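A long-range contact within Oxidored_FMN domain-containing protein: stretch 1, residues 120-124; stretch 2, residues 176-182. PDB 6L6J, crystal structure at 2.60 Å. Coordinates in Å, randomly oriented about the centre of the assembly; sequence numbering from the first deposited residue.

Stretch 1 (120-124) PLSPT
Stretch 2 (176-182) SLLQDFL

A proline lying flat on a phenylalanine carries this contact: Pro123 CB sits 3.8 Å from the centroid of the Phe181 ring, only 5° off the ring normal, so CB sits almost directly over the ring centre, in a CH-pi contact with the aromatic face. No hydrogen bond crosses between the stretches; packing does the work, burying 254 Å² in total.

Stretch 1 is extended at Leu121 (phi/psi -116/153) and Ser122 (-157/151), then bends at Pro123 (-53/-37), whose ring, puckered C-gamma endo, faces the helix. Stretch 2 is helical from Leu177 to Leu182, with phi near -60° and psi between -30° and -44°. The register sets Ser122 CA 6.4 Å from Leu177 CA and Pro123 CA 5.7 Å from Phe181 CA, so the contact uses residues one helical turn apart, with Asp180 beside them.

Pro123 gives up the most surface, 82 Å². Its compact ring fits close to the helix: CD lies 3.6 Å from Phe181 CE1 and 3.8 Å from Asp180 CB, while CG comes within 3.6 Å of Asp180 O. Phe181 leaves its backbone sideways, and chi1 -92°, between wells, with chi2 78° brings its ring to the proline. Leu177 also starts sideways; chi1 t and chi2 p carry CD1 to 3.6 Å from Leu121 O and 4.0 Å from Leu121 CB. Leu121, m and t, points its CB toward the helix. Asp180 (chi1 m) contributes its CB here, while its carboxylate oxygens are hydrogen-bonded elsewhere in the structure.

Ser122 turns its CB away, and with chi1 t its OG donates a very short 2.4 Å hydrogen bond to Thr124 O, bridging the bend. Ser176 N-caps the helix: its OG accepts from Leu178 N at 2.9 Å and weakly from Gln179 N at 3.4 Å. The backbone bond Phe181 N to Leu177 O, 3.0 Å, joins the two hydrophobic helix residues that touch stretch 1.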

# COMPACT_ATOMS: atom_id res chain seq x y z
N PRO A 120 -20.62 -11.38 -15.56
CA PRO A 120 -20.11 -11.90 -14.29
C PRO A 120 -21.13 -12.82 -13.61
O PRO A 120 -22.31 -12.80 -13.95
CB PRO A 120 -19.86 -10.64 -13.42
CG PRO A 120 -19.99 -9.48 -14.38
CD PRO A 120 -20.89 -9.93 -15.50
N LEU A 121 -20.68 -13.59 -12.63
CA LEU A 121 -21.47 -14.69 -12.02
C LEU A 121 -21.74 -14.39 -10.54
O LEU A 121 -20.96 -13.66 -9.92
CB LEU A 121 -20.71 -16.01 -12.22
CG LEU A 121 -20.15 -16.26 -13.61
CD1 LEU A 121 -19.27 -17.49 -13.60
CD2 LEU A 121 -21.25 -16.40 -14.66
N SER A 122 -22.84 -14.92 -10.02
CA SER A 122 -23.27 -14.80 -8.61
C SER A 122 -24.20 -15.97 -8.29
O SER A 122 -24.88 -16.45 -9.21
CB SER A 122 -23.96 -13.48 -8.38
OG SER A 122 -24.46 -13.36 -7.05
N PRO A 123 -24.26 -16.43 -7.01
CA PRO A 123 -25.31 -17.34 -6.56
C PRO A 123 -26.68 -16.75 -6.91
O PRO A 123 -27.55 -17.52 -7.30
CB PRO A 123 -25.13 -17.42 -5.03
CG PRO A 123 -24.22 -16.25 -4.67
CD PRO A 123 -23.37 -16.05 -5.91
N THR A 124 -26.81 -15.42 -6.79
CA THR A 124 -28.06 -14.64 -6.94
C THR A 124 -27.73 -13.26 -7.54
O THR A 124 -26.76 -12.64 -7.05
CB THR A 124 -28.78 -14.54 -5.59
OG1 THR A 124 -28.99 -15.89 -5.17
CG2 THR A 124 -30.09 -13.76 -5.65
N SER A 176 -14.43 -13.14 -4.40
CA SER A 176 -14.52 -14.58 -4.77
C SER A 176 -15.98 -15.03 -4.87
O SER A 176 -16.76 -14.76 -3.94
CB SER A 176 -13.78 -15.45 -3.78
OG SER A 176 -14.22 -16.80 -3.88
N LEU A 177 -16.29 -15.75 -5.94
CA LEU A 177 -17.60 -16.44 -6.14
C LEU A 177 -17.86 -17.41 -4.98
O LEU A 177 -19.04 -17.61 -4.64
CB LEU A 177 -17.57 -17.20 -7.48
CG LEU A 177 -18.90 -17.81 -7.92
CD1 LEU A 177 -19.84 -16.72 -8.38
CD2 LEU A 177 -18.70 -18.84 -9.02
N LEU A 178 -16.81 -17.97 -4.37
CA LEU A 178 -16.94 -18.97 -3.28
C LEU A 178 -17.44 -18.25 -2.03
O LEU A 178 -18.35 -18.78 -1.39
CB LEU A 178 -15.60 -19.67 -3.05
CG LEU A 178 -14.95 -20.34 -4.27
CD1 LEU A 178 -13.64 -20.99 -3.88
CD2 LEU A 178 -15.86 -21.39 -4.90
N GLN A 179 -16.88 -17.07 -1.71
CA GLN A 179 -17.31 -16.24 -0.55
C GLN A 179 -18.75 -15.78 -0.79
O GLN A 179 -19.55 -15.84 0.14
CB GLN A 179 -16.37 -15.05 -0.32
CG GLN A 179 -16.62 -14.36 1.01
CD GLN A 179 -15.65 -13.26 1.38
OE1 GLN A 179 -14.51 -13.19 0.91
NE2 GLN A 179 -16.12 -12.37 2.26
N ASP A 180 -19.07 -15.35 -2.02
CA ASP A 180 -20.45 -14.98 -2.43
C ASP A 180 -21.40 -16.16 -2.15
O ASP A 180 -22.48 -15.93 -1.59
CB ASP A 180 -20.52 -14.54 -3.90
CG ASP A 180 -19.79 -13.23 -4.20
OD1 ASP A 180 -19.50 -12.46 -3.22
OD2 ASP A 180 -19.49 -12.98 -5.41
N PHE A 181 -21.00 -17.38 -2.44
CA PHE A 181 -21.85 -18.57 -2.17
C PHE A 181 -21.99 -18.76 -0.65
O PHE A 181 -23.12 -18.96 -0.17
CB PHE A 181 -21.35 -19.79 -2.92
CG PHE A 181 -21.97 -19.97 -4.28
CD1 PHE A 181 -21.57 -19.21 -5.35
CD2 PHE A 181 -22.97 -20.92 -4.48
CE1 PHE A 181 -22.13 -19.41 -6.61
CE2 PHE A 181 -23.54 -21.10 -5.73
CZ PHE A 181 -23.12 -20.34 -6.79
N LEU A 182 -20.90 -18.64 0.10
CA LEU A 182 -20.88 -18.71 1.59
C LEU A 182 -21.84 -17.71 2.26
O LEU A 182 -22.39 -18.04 3.31
CB LEU A 182 -19.48 -18.39 2.08
CG LEU A 182 -18.63 -19.56 2.52
CD1 LEU A 182 -17.37 -19.02 3.18
CD2 LEU A 182 -19.43 -20.47 3.46